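Local coordinates for short chain dehydrogenase/reductase (Acinetobacter baumannii, PDB 4IUY), which probably catalyses NAD(P)(H)-dependent oxidation or reduction as a member of the short-chain dehydrogenase/reductase family, at residues Asn244-Leu249 and Ile261-Asp266; Ile43-Ala48 and Lys65-His70; Tyr29-Gly34 and Lys93-Ser98; Gln149-Ala154 and Phe199-Asn204. One frame throughout, in Å; residues are numbered along the deposited sequence.

Contact 1: Asn244-Leu249 and Ile261-Asp266; sequences NGPLLL and IEIKVD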
loop_
_atom_site.group_PDB
_atom_site.type_symbol
_atom_site.label_atom_id
_atom_site.label_comp_id
_atom_site.label_asym_id
_atom_site.label_seq_id
_atom_site.Cartn_x
_atom_site.Cartn_y
_atom_site.Cartn_z
ATOM N N ASN D 244 15.794 8.953 -16.353
ATOM C CA ASN D 244 15.477 9.598 -17.607
ATOM C C ASN D 244 14.143 9.151 -18.185
ATOM O O ASN D 244 13.279 9.978 -18.495
ATOM C CB ASN D 244 16.635 9.418 -18.583
ATOM C CG ASN D 244 17.897 10.174 -18.126
ATOM O OD1 ASN D 244 17.914 10.786 -17.059
ATOM N ND2 ASN D 244 18.950 10.113 -18.922
ATOM N N GLY D 245 13.965 7.838 -18.281
ATOM C CA GLY D 245 12.746 7.279 -18.833
ATOM C C GLY D 245 11.480 7.731 -18.125
ATOM O O GLY D 245 10.563 8.216 -18.774
ATOM N N PRO D 246 11.401 7.527 -16.803
ATOM C CA PRO D 246 10.230 8.004 -16.057
ATOM C C PRO D 246 10.015 9.528 -16.160
ATOM O O PRO D 246 8.873 9.978 -16.240
ATOM C CB PRO D 246 10.556 7.613 -14.613
ATOM C CG PRO D 246 11.479 6.452 -14.722
ATOM C CD PRO D 246 12.304 6.702 -15.962
ATOM N N LEU D 247 11.094 10.302 -16.150
ATOM C CA LEU D 247 10.995 11.773 -16.251
ATOM C C LEU D 247 10.372 12.205 -17.559
ATOM O O LEU D 247 9.515 13.085 -17.582
ATOM C CB LEU D 247 12.363 12.441 -16.100
ATOM C CG LEU D 247 12.904 12.569 -14.675
ATOM C CD1 LEU D 247 14.411 12.850 -14.728
ATOM C CD2 LEU D 247 12.170 13.669 -13.921
ATOM N N LEU D 248 10.827 11.591 -18.647
ATOM C CA LEU D 248 10.327 11.917 -19.966
ATOM C C LEU D 248 8.890 11.438 -20.136
ATOM O O LEU D 248 8.060 12.156 -20.723
ATOM C CB LEU D 248 11.240 11.354 -21.059
ATOM C CG LEU D 248 12.600 12.040 -21.239
ATOM C CD1 LEU D 248 13.382 11.426 -22.362
ATOM C CD2 LEU D 248 12.452 13.542 -21.469
ATOM N N LEU D 249 8.586 10.264 -19.587
ATOM C CA LEU D 249 7.221 9.735 -19.596
ATOM C C LEU D 249 6.234 10.712 -18.964
ATOM O O LEU D 249 5.192 10.998 -19.535
ATOM C CB LEU D 249 7.151 8.400 -18.834
ATOM C CG LEU D 249 5.770 7.769 -18.631
ATOM C CD1 LEU D 249 5.182 7.287 -19.974
ATOM C CD2 LEU D 249 5.835 6.653 -17.621
ATOM N N ILE D 261 0.295 8.785 -9.529
ATOM C CA ILE D 261 1.091 7.600 -9.244
ATOM C C ILE D 261 2.493 7.962 -8.804
ATOM O O ILE D 261 2.962 9.077 -9.036
ATOM C CB ILE D 261 1.174 6.623 -10.464
ATOM C CG1 ILE D 261 2.169 7.129 -11.495
ATOM C CG2 ILE D 261 -0.213 6.411 -11.105
ATOM C CD1 ILE D 261 2.587 6.077 -12.465
ATOM N N GLU D 262 3.162 7.001 -8.178
ATOM C CA GLU D 262 4.557 7.157 -7.823
ATOM C C GLU D 262 5.322 5.998 -8.450
ATOM O O GLU D 262 5.048 4.828 -8.172
ATOM C CB GLU D 262 4.730 7.169 -6.301
ATOM C CG GLU D 262 6.178 7.252 -5.838
ATOM C CD GLU D 262 6.328 6.996 -4.339
ATOM O OE1 GLU D 262 6.110 5.838 -3.883
ATOM O OE2 GLU D 262 6.702 7.944 -3.625
ATOM N N ILE D 263 6.249 6.340 -9.330
ATOM C CA ILE D 263 7.138 5.382 -9.983
ATOM C C ILE D 263 8.438 5.256 -9.175
ATOM O O ILE D 263 9.230 6.216 -9.076
ATOM C CB ILE D 263 7.476 5.848 -11.412
ATOM C CG1 ILE D 263 6.200 5.947 -12.260
ATOM C CG2 ILE D 263 8.521 4.927 -12.060
ATOM C CD1 ILE D 263 6.456 6.396 -13.732
ATOM N N LYS D 264 8.654 4.082 -8.597
ATOM C CA LYS D 264 9.876 3.813 -7.840
ATOM C C LYS D 264 10.987 3.448 -8.790
ATOM O O LYS D 264 10.776 2.679 -9.719
ATOM C CB LYS D 264 9.670 2.709 -6.807
ATOM C CG LYS D 264 8.645 3.073 -5.726
ATOM C CD LYS D 264 8.480 1.928 -4.733
ATOM C CE LYS D 264 7.840 0.729 -5.394
ATOM N NZ LYS D 264 7.818 -0.426 -4.456
ATOM N N VAL D 265 12.152 4.053 -8.594
ATOM C CA VAL D 265 13.323 3.733 -9.405
ATOM C C VAL D 265 14.421 3.378 -8.415
ATOM O O VAL D 265 15.095 4.261 -7.848
ATOM C CB VAL D 265 13.719 4.943 -10.326
ATOM C CG1 VAL D 265 14.865 4.600 -11.205
ATOM C CG2 VAL D 265 12.522 5.398 -11.197
ATOM N N ASP D 266 14.586 2.082 -8.172
ATOM C CA ASP D 266 15.414 1.659 -7.057
ATOM C C ASP D 266 16.087 0.291 -7.253
ATOM O O ASP D 266 16.651 -0.249 -6.304
ATOM C CB ASP D 266 14.573 1.663 -5.761
ATOM C CG ASP D 266 13.480 0.569 -5.740
ATOM O OD1 ASP D 266 13.212 -0.078 -6.787
ATOM O OD2 ASP D 266 12.877 0.358 -4.661
#
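P246 and V265 meet through carbon alone: CG of the proline ring lies 3.8 Å from V265 CG2, and the two side chains cross obliquely. On the neighbouring patch, I263 serves both helix residues through different branches. Its CG2 meets P246 CB at 4.2 Å, while CD1 meets L249 CD2 at 3.9 Å. That division follows from the isoleucine torsions: CG1 stands anti to the carbonyl carbon (chi1 -61°) and the chain is extended beyond it, carrying CD1 out toward the helix, where it meets the leucine. The beta-branched I263 and V265 suit a strand and offer broad, short surfaces to a helix.

The helical segment 244-249 runs nearly antiparallel to strand 262-265, at 164° with the axes 9.9 Å apart, as expected where a crossover helix leads back into its sheet. P246 occupies the first turn, where a backbone N-H would have no helical carbonyl to bind, so an imino acid gives up no helical hydrogen bond there; the regular bonds begin with L248 N to N244 O, 2.9 Å. The strand itself is held by backbone bonds from I263 and V265 to the adjoining strand 202-208. From a second subunit, I258 packs on P246 and I261 on I263, placing this layer beside a subunit interface.

No hydrogen bond or charge links the segments, and all four touching residues are buried. Hydrophobic burial and fit of shape must therefore supply the cohesion between helix and strand.

Contact 2: Ile43-Ala48 and Lys65-His70; sequences IAELFA and KELESH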
loop_
_atom_site.group_PDB
_atom_site.type_symbol
_atom_site.label_atom_id
_atom_site.label_comp_id
_atom_site.label_asym_id
_atom_site.label_seq_id
_atom_site.Cartn_x
_atom_site.Cartn_y
_atom_site.Cartn_z
ATOM N N ILE D 43 18.887 16.711 -14.459
ATOM C CA ILE D 43 17.536 16.870 -14.965
ATOM C C ILE D 43 17.496 18.005 -15.968
ATOM O O ILE D 43 16.950 17.829 -17.061
ATOM C CB ILE D 43 16.523 17.103 -13.837
ATOM C CG1 ILE D 43 16.384 15.822 -13.007
ATOM C CG2 ILE D 43 15.153 17.539 -14.386
ATOM C CD1 ILE D 43 15.462 15.973 -11.808
ATOM N N ALA D 44 18.113 19.135 -15.616
ATOM C CA ALA D 44 18.174 20.270 -16.516
ATOM C C ALA D 44 18.801 19.890 -17.839
ATOM O O ALA D 44 18.277 20.206 -18.903
ATOM C CB ALA D 44 18.970 21.424 -15.893
ATOM N N GLU D 45 19.905 19.166 -17.752
ATOM C CA GLU D 45 20.644 18.814 -18.943
ATOM C C GLU D 45 19.879 17.811 -19.790
ATOM O O GLU D 45 19.901 17.890 -21.016
ATOM C CB GLU D 45 22.010 18.301 -18.548
ATOM C CG GLU D 45 22.972 18.231 -19.667
ATOM C CD GLU D 45 24.359 18.553 -19.226
ATOM O OE1 GLU D 45 24.541 18.953 -18.056
ATOM O OE2 GLU D 45 25.278 18.330 -20.033
ATOM N N LEU D 46 19.185 16.892 -19.129
ATOM C CA LEU D 46 18.346 15.917 -19.811
ATOM C C LEU D 46 17.260 16.593 -20.673
ATOM O O LEU D 46 17.129 16.285 -21.856
ATOM C CB LEU D 46 17.693 14.963 -18.796
ATOM C CG LEU D 46 16.571 14.100 -19.394
ATOM C CD1 LEU D 46 17.151 13.118 -20.401
ATOM C CD2 LEU D 46 15.789 13.366 -18.334
ATOM N N PHE D 47 16.476 17.505 -20.096
ATOM C CA PHE D 47 15.414 18.149 -20.878
ATOM C C PHE D 47 15.983 19.079 -21.978
ATOM O O PHE D 47 15.447 19.135 -23.081
ATOM C CB PHE D 47 14.392 18.854 -19.968
ATOM C CG PHE D 47 13.397 17.895 -19.328
ATOM C CD1 PHE D 47 12.220 17.560 -19.980
ATOM C CD2 PHE D 47 13.677 17.278 -18.116
ATOM C CE1 PHE D 47 11.322 16.664 -19.422
ATOM C CE2 PHE D 47 12.783 16.375 -17.547
ATOM C CZ PHE D 47 11.603 16.060 -18.204
ATOM N N ALA D 48 17.097 19.745 -21.695
ATOM C CA ALA D 48 17.754 20.590 -22.700
ATOM C C ALA D 48 18.241 19.747 -23.880
ATOM O O ALA D 48 18.038 20.106 -25.028
ATOM C CB ALA D 48 18.926 21.356 -22.081
ATOM N N LYS D 65 25.437 29.142 -12.552
ATOM C CA LYS D 65 26.033 29.825 -13.705
ATOM C C LYS D 65 26.760 28.920 -14.697
ATOM O O LYS D 65 26.595 29.122 -15.906
ATOM C CB LYS D 65 27.020 30.917 -13.238
ATOM C CG LYS D 65 26.407 32.044 -12.433
ATOM C CD LYS D 65 25.338 32.822 -13.164
ATOM C CE LYS D 65 24.946 34.047 -12.331
ATOM N NZ LYS D 65 23.891 34.910 -12.951
ATOM N N GLU D 66 27.548 27.941 -14.234
ATOM C CA GLU D 66 28.205 27.036 -15.198
ATOM C C GLU D 66 27.207 26.285 -16.057
ATOM O O GLU D 66 27.386 26.189 -17.272
ATOM C CB GLU D 66 29.102 25.957 -14.582
ATOM C CG GLU D 66 30.270 26.332 -13.772
ATOM C CD GLU D 66 31.141 25.101 -13.511
ATOM O OE1 GLU D 66 30.927 24.050 -14.163
ATOM O OE2 GLU D 66 32.015 25.169 -12.629
ATOM N N LEU D 67 26.183 25.734 -15.398
ATOM C CA LEU D 67 25.184 24.906 -16.034
ATOM C C LEU D 67 24.458 25.673 -17.120
ATOM O O LEU D 67 24.315 25.168 -18.224
ATOM C CB LEU D 67 24.179 24.415 -14.981
ATOM C CG LEU D 67 22.966 23.574 -15.383
ATOM C CD1 LEU D 67 23.388 22.240 -15.971
ATOM C CD2 LEU D 67 22.018 23.383 -14.176
ATOM N N GLU D 68 24.040 26.902 -16.806
ATOM C CA GLU D 68 23.386 27.783 -17.776
ATOM C C GLU D 68 24.236 27.926 -19.045
ATOM O O GLU D 68 23.752 27.755 -20.160
ATOM C CB GLU D 68 23.129 29.149 -17.148
ATOM C CG GLU D 68 22.520 30.184 -18.074
ATOM C CD GLU D 68 22.318 31.526 -17.385
ATOM O OE1 GLU D 68 23.063 31.829 -16.422
ATOM O OE2 GLU D 68 21.438 32.298 -17.829
ATOM N N SER D 69 25.518 28.191 -18.855
ATOM C CA SER D 69 26.427 28.370 -19.989
ATOM C C SER D 69 26.602 27.107 -20.800
ATOM O O SER D 69 26.619 27.175 -22.032
ATOM C CB SER D 69 27.799 28.862 -19.540
ATOM O OG SER D 69 27.686 30.130 -18.952
ATOM N N HIS D 70 26.789 25.980 -20.116
ATOM C CA HIS D 70 26.953 24.705 -20.799
ATOM C C HIS D 70 25.750 24.443 -21.679
ATOM O O HIS D 70 25.874 24.142 -22.849
ATOM C CB HIS D 70 27.145 23.545 -19.803
ATOM C CG HIS D 70 28.502 23.489 -19.183
ATOM N ND1 HIS D 70 29.665 23.707 -19.901
ATOM C CD2 HIS D 70 28.886 23.236 -17.908
ATOM C CE1 HIS D 70 30.705 23.587 -19.091
ATOM N NE2 HIS D 70 30.260 23.293 -17.877
#
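The carboxylate of E45 brings OE1 to 4.1 Å from L67 CD1, so that a polar group borders the methyl of a buried leucine. The other flat group, the F47 ring on the same helix, packs on the sheet against I30 and I54 and takes no part in meeting L67; at its edge, in the ring plane, sits the carbonyl oxygen of I43, 3.5 Å from CD2. E45 reaches the neighbouring helix because CG stands anti to the backbone N (chi1 -165°) and the chain then bends at chi2. Its other oxygen, OE2, is hydrogen-bonded to the hydroxyl of Y75, so one carboxylate pairs with a polar group while also skirting an apolar one.

Helices 38-49 and 65-75 follow successive strands of the Rossmann fold, 29-32 and 53-58, and pack side by side as the helical layer of a beta-alpha-beta-alpha unit. Between them A44 CB touches L67 CD2 at 4.0 Å. Alanine suits the place because its short side chain allows the helices to approach, with E45 CA and L67 CA 8.1 Å apart. Leucine supplies the complementary bulk, its two methyls dividing between A44 and E45. Beneath the pair, both A44 and L67 rest on I56 of strand 53-58, while A48 meets I71 and Y75 one turn farther along.

Contact 3: Tyr29-Gly34 and Lys93-Ser98; sequences YILITG and KDMLSS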
loop_
_atom_site.group_PDB
_atom_site.type_symbol
_atom_site.label_atom_id
_atom_site.label_comp_id
_atom_site.label_asym_id
_atom_site.label_seq_id
_atom_site.Cartn_x
_atom_site.Cartn_y
_atom_site.Cartn_z
ATOM N N TYR D 29 8.610 24.396 -21.805
ATOM C CA TYR D 29 9.374 25.011 -20.743
ATOM C C TYR D 29 9.274 24.150 -19.492
ATOM O O TYR D 29 8.172 23.850 -19.002
ATOM C CB TYR D 29 8.925 26.459 -20.494
ATOM C CG TYR D 29 9.493 27.469 -21.491
ATOM C CD1 TYR D 29 10.603 28.246 -21.160
ATOM C CD2 TYR D 29 8.906 27.676 -22.736
ATOM C CE1 TYR D 29 11.129 29.178 -22.043
ATOM C CE2 TYR D 29 9.423 28.629 -23.636
ATOM C CZ TYR D 29 10.544 29.374 -23.280
ATOM O OH TYR D 29 11.099 30.318 -24.150
ATOM N N ILE D 30 10.434 23.715 -19.012
ATOM C CA ILE D 30 10.528 22.887 -17.826
ATOM C C ILE D 30 11.027 23.696 -16.622
ATOM O O ILE D 30 12.125 24.251 -16.654
ATOM C CB ILE D 30 11.509 21.727 -18.042
ATOM C CG1 ILE D 30 11.298 21.073 -19.415
ATOM C CG2 ILE D 30 11.360 20.704 -16.898
ATOM C CD1 ILE D 30 9.928 20.427 -19.608
ATOM N N LEU D 31 10.222 23.777 -15.566
ATOM C CA LEU D 31 10.647 24.464 -14.348
ATOM C C LEU D 31 11.199 23.448 -13.353
ATOM O O LEU D 31 10.521 22.500 -12.988
ATOM C CB LEU D 31 9.504 25.260 -13.719
ATOM C CG LEU D 31 9.761 25.949 -12.368
ATOM C CD1 LEU D 31 11.036 26.788 -12.396
ATOM C CD2 LEU D 31 8.585 26.856 -12.020
ATOM N N ILE D 32 12.447 23.639 -12.952
ATOM C CA ILE D 32 13.142 22.710 -12.077
ATOM C C ILE D 32 13.586 23.415 -10.816
ATOM O O ILE D 32 14.425 24.310 -10.883
ATOM C CB ILE D 32 14.381 22.123 -12.776
ATOM C CG1 ILE D 32 13.962 21.494 -14.106
ATOM C CG2 ILE D 32 15.097 21.089 -11.880
ATOM C CD1 ILE D 32 15.124 21.148 -15.004
ATOM N N THR D 33 13.003 23.036 -9.676
ATOM C CA THR D 33 13.463 23.561 -8.392
ATOM C C THR D 33 14.608 22.698 -7.865
ATOM O O THR D 33 14.759 21.537 -8.247
ATOM C CB THR D 33 12.329 23.569 -7.360
ATOM O OG1 THR D 33 11.974 22.210 -7.046
ATOM C CG2 THR D 33 11.095 24.314 -7.904
ATOM N N GLY D 34 15.371 23.235 -6.926
ATOM C CA GLY D 34 16.503 22.506 -6.396
ATOM C C GLY D 34 17.528 22.190 -7.479
ATOM O O GLY D 34 18.175 21.153 -7.438
ATOM N N LYS D 93 6.076 33.399 -6.856
ATOM C CA LYS D 93 5.039 34.147 -7.547
ATOM C C LYS D 93 5.643 35.229 -8.446
ATOM O O LYS D 93 5.227 35.388 -9.595
ATOM C CB LYS D 93 4.091 34.764 -6.520
ATOM C CG LYS D 93 2.783 35.258 -7.093
ATOM C CD LYS D 93 1.775 35.482 -5.965
ATOM C CE LYS D 93 0.671 36.401 -6.412
ATOM N NZ LYS D 93 0.022 35.858 -7.645
ATOM N N ASP D 94 6.636 35.947 -7.920
ATOM C CA ASP D 94 7.348 36.973 -8.678
ATOM C C ASP D 94 8.096 36.382 -9.872
ATOM O O ASP D 94 8.084 36.955 -10.963
ATOM C CB ASP D 94 8.320 37.749 -7.783
ATOM C CG ASP D 94 7.608 38.587 -6.733
ATOM O OD1 ASP D 94 6.454 38.999 -6.986
ATOM O OD2 ASP D 94 8.195 38.823 -5.649
HETATM N N MSE D 95 8.738 35.231 -9.672
HETATM C CA MSE D 95 9.379 34.556 -10.791
HETATM C C MSE D 95 8.381 34.236 -11.897
HETATM O O MSE D 95 8.634 34.523 -13.072
HETATM C CB MSE D 95 10.069 33.268 -10.349
HETATM C CG MSE D 95 10.275 32.291 -11.497
HETATM SE SE MSE D 95 11.226 30.705 -10.930
HETATM C CE MSE D 95 9.842 29.906 -9.801
ATOM N N LEU D 96 7.248 33.639 -11.528
ATOM C CA LEU D 96 6.248 33.300 -12.534
ATOM C C LEU D 96 5.728 34.540 -13.270
ATOM O O LEU D 96 5.606 34.514 -14.502
ATOM C CB LEU D 96 5.125 32.449 -11.940
ATOM C CG LEU D 96 5.653 31.073 -11.500
ATOM C CD1 LEU D 96 4.628 30.270 -10.680
ATOM C CD2 LEU D 96 6.154 30.254 -12.705
ATOM N N SER D 97 5.474 35.632 -12.540
ATOM C CA SER D 97 5.073 36.882 -13.187
ATOM C C SER D 97 6.122 37.323 -14.214
ATOM O O SER D 97 5.792 37.691 -15.344
ATOM C CB SER D 97 4.922 38.027 -12.169
ATOM O OG SER D 97 3.812 37.868 -11.312
ATOM N N SER D 98 7.388 37.233 -13.823
ATOM C CA SER D 98 8.488 37.654 -14.683
ATOM C C SER D 98 8.494 36.830 -15.966
ATOM O O SER D 98 8.673 37.385 -17.056
ATOM C CB SER D 98 9.821 37.559 -13.940
ATOM O OG SER D 98 10.897 37.858 -14.799
#
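L31, on the first strand of the Rossmann fold, meets M95 and L96 of helix 89-101, which lies against one face of the central parallel sheet. The leucine and M95, present as selenomethionine, reach toward each other tip to tip. L31 CD2 is 4.0 Å from M95 CE, and L31 CD1 lies 4.2 Å from the selenium. The M95 chain is extended to the selenium and then bends (chi3 69°), which turns the terminal methyl onto the leucine branch. L96 comes in beside it: its CB does not point straight at the strand, but CD2 reaches L31 CD2 at 4.2 Å. A single leucine methyl is thus shared by two consecutive helix residues.

Long, flexible side chains suit this spacing, since even the nearest CA atoms, those of L31 and L96, are 10.0 Å apart. L31 also packs on V55 and C57 of the adjoining strand and on V147 of helix 126-153, so further apolar side chains pack around it. I30 and I32 belong to the other face of the sheet, where they touch helix 38-49.

At the end of segment 29-34, T33 and G34 begin the TGxxxGxG sequence of classical short-chain dehydrogenases. T33 OG1 accepts a hydrogen bond from N112 N, joining that loop to the end of strand 108-111, and G34, without a side chain, easily takes a positive phi of 61°. Such a buried first strand, with helices on both faces and a glycine-rich turn at its C-terminal end, is characteristic of the dinucleotide-binding Rossmann fold.

Contact 4: Gln149-Ala154 and Phe199-Asn204; sequences QHMIKA and FGINVN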
loop_
_atom_site.group_PDB
_atom_site.type_symbol
_atom_site.label_atom_id
_atom_site.label_comp_id
_atom_site.label_asym_id
_atom_site.label_seq_id
_atom_site.Cartn_x
_atom_site.Cartn_y
_atom_site.Cartn_z
ATOM N N GLN D 149 -1.751 28.174 -10.846
ATOM C CA GLN D 149 -2.430 29.438 -11.112
ATOM C C GLN D 149 -1.930 30.038 -12.428
ATOM O O GLN D 149 -2.720 30.562 -13.213
ATOM C CB GLN D 149 -2.207 30.427 -9.962
ATOM C CG GLN D 149 -2.754 29.971 -8.617
ATOM C CD GLN D 149 -4.235 30.296 -8.433
ATOM O OE1 GLN D 149 -4.927 30.659 -9.384
ATOM N NE2 GLN D 149 -4.716 30.190 -7.200
ATOM N N HIS D 150 -0.616 29.962 -12.639
ATOM C CA HIS D 150 0.063 30.459 -13.848
ATOM C C HIS D 150 -0.395 29.693 -15.091
ATOM O O HIS D 150 -0.773 30.279 -16.093
ATOM C CB HIS D 150 1.562 30.360 -13.586
ATOM C CG HIS D 150 2.438 30.488 -14.789
ATOM N ND1 HIS D 150 3.019 31.679 -15.163
ATOM C CD2 HIS D 150 2.888 29.558 -15.664
ATOM C CE1 HIS D 150 3.767 31.483 -16.234
ATOM N NE2 HIS D 150 3.698 30.204 -16.565
HETATM N N MSE D 151 -0.408 28.372 -15.002
HETATM C CA MSE D 151 -0.902 27.539 -16.100
HETATM C C MSE D 151 -2.350 27.871 -16.475
HETATM O O MSE D 151 -2.647 28.159 -17.635
HETATM C CB MSE D 151 -0.766 26.056 -15.739
HETATM C CG MSE D 151 0.658 25.564 -15.731
HETATM SE SE MSE D 151 0.770 23.683 -15.181
HETATM C CE MSE D 151 2.670 23.351 -15.443
ATOM N N ILE D 152 -3.239 27.834 -15.485
ATOM C CA ILE D 152 -4.647 28.222 -15.672
ATOM C C ILE D 152 -4.835 29.575 -16.357
ATOM O O ILE D 152 -5.659 29.739 -17.263
ATOM C CB ILE D 152 -5.365 28.253 -14.325
ATOM C CG1 ILE D 152 -5.539 26.822 -13.811
ATOM C CG2 ILE D 152 -6.696 28.971 -14.447
ATOM C CD1 ILE D 152 -6.096 26.731 -12.405
ATOM N N LYS D 153 -4.049 30.542 -15.913
ATOM C CA LYS D 153 -4.072 31.870 -16.477
ATOM C C LYS D 153 -3.784 31.824 -17.974
ATOM O O LYS D 153 -4.418 32.517 -18.752
ATOM C CB LYS D 153 -3.050 32.722 -15.723
ATOM C CG LYS D 153 -3.344 34.199 -15.660
ATOM C CD LYS D 153 -2.518 34.835 -14.540
ATOM C CE LYS D 153 -2.707 34.032 -13.238
ATOM N NZ LYS D 153 -1.830 34.452 -12.109
ATOM N N ALA D 154 -2.878 30.938 -18.373
ATOM C CA ALA D 154 -2.478 30.801 -19.772
ATOM C C ALA D 154 -3.290 29.750 -20.514
ATOM O O ALA D 154 -3.032 29.486 -21.688
ATOM C CB ALA D 154 -0.983 30.465 -19.865
ATOM N N PHE D 199 -8.358 20.819 -14.623
ATOM C CA PHE D 199 -7.587 21.819 -15.355
ATOM C C PHE D 199 -6.666 21.186 -16.402
ATOM O O PHE D 199 -5.800 21.872 -16.965
ATOM C CB PHE D 199 -6.742 22.660 -14.391
ATOM C CG PHE D 199 -7.533 23.282 -13.268
ATOM C CD1 PHE D 199 -8.517 24.221 -13.525
ATOM C CD2 PHE D 199 -7.265 22.950 -11.952
ATOM C CE1 PHE D 199 -9.244 24.798 -12.492
ATOM C CE2 PHE D 199 -7.983 23.529 -10.907
ATOM C CZ PHE D 199 -8.974 24.453 -11.177
ATOM N N GLY D 200 -6.814 19.879 -16.628
ATOM C CA GLY D 200 -6.005 19.183 -17.611
ATOM C C GLY D 200 -4.567 19.003 -17.159
ATOM O O GLY D 200 -3.669 18.721 -17.958
ATOM N N ILE D 201 -4.352 19.122 -15.857
ATOM C CA ILE D 201 -3.022 19.008 -15.305
ATOM C C ILE D 201 -2.861 17.673 -14.604
ATOM O O ILE D 201 -3.557 17.415 -13.625
ATOM C CB ILE D 201 -2.756 20.133 -14.322
ATOM C CG1 ILE D 201 -2.737 21.469 -15.073
ATOM C CG2 ILE D 201 -1.432 19.926 -13.590
ATOM C CD1 ILE D 201 -2.769 22.678 -14.172
ATOM N N ASN D 202 -1.947 16.829 -15.087
ATOM C CA ASN D 202 -1.692 15.577 -14.384
ATOM C C ASN D 202 -0.516 15.722 -13.378
ATOM O O ASN D 202 0.426 16.499 -13.597
ATOM C CB ASN D 202 -1.499 14.386 -15.352
ATOM C CG ASN D 202 -0.297 14.552 -16.271
ATOM O OD1 ASN D 202 0.177 15.670 -16.504
ATOM N ND2 ASN D 202 0.196 13.432 -16.812
ATOM N N VAL D 203 -0.590 14.973 -12.281
ATOM C CA VAL D 203 0.351 15.124 -11.186
ATOM C C VAL D 203 0.872 13.744 -10.778
ATOM O O VAL D 203 0.104 12.868 -10.366
ATOM C CB VAL D 203 -0.305 15.811 -9.969
ATOM C CG1 VAL D 203 0.734 16.070 -8.881
ATOM C CG2 VAL D 203 -1.003 17.147 -10.388
ATOM N N ASN D 204 2.184 13.562 -10.900
ATOM C CA ASN D 204 2.815 12.277 -10.617
ATOM C C ASN D 204 4.114 12.417 -9.839
ATOM O O ASN D 204 4.676 13.510 -9.710
ATOM C CB ASN D 204 3.060 11.513 -11.912
ATOM C CG ASN D 204 1.785 11.131 -12.591
ATOM O OD1 ASN D 204 1.077 10.211 -12.154
ATOM N ND2 ASN D 204 1.431 11.878 -13.628
#
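F199 receives I152 on one face of its ring: CD1 of the isoleucine stands 3.6 Å from the ring centroid and only 8° off the normal, a well-centred CH-pi contact. The I152 CG1 branch, anti to the carbonyl carbon (chi1 -71°), brings that methyl over the ring. Phenylalanine suits a partly covered site by presenting a broad face to one aliphatic tip. L122 of a third subunit also packs on I152.

G200 follows in the left-handed region of backbone space (phi 72°), and the chain then brings I201 back toward the helix, where CD1 lies 3.8 Å from the selenium of M151, here a selenomethionine whose extended chain spans the gap. Here the loop after helix 176-196 enters strand 202-208, and the contact packs the C-terminal end of helix 126-153 against that entry in the Rossmann fold. Farther along, the amides of N202 and N204 turn to polar partners, both donating through ND2 to the carbonyl oxygen of I258, while N202 OD1 meets S159 OG and N204 OD1 accepts from I261 N; between them V203 faces helix 176-196.

In the fold
Contacts 1, 3 and 4 join a helix to the central Rossmann sheet (order 3-2-1-4-5-6-7) or the loop leading into it; contact 2 joins two helices on one face. Along the chain, contact 2 falls between the two segments of contact 3; contact 4 follows and contact 1 comes last. Contacts 2 and 3 have centres 15 Å apart and touch where I30 and I32 pack on helix 38-49. Contacts 3 and 4, 14 Å apart, meet through L96 and H150. Contact 1 lies 20 Å from both 2 and 4; helix 244-251 touches helix 38-49, and strand 262-265 adjoins strand 202-208. The sheet is thus packed from its probable cofactor-binding first half to its last strand, beside another subunit.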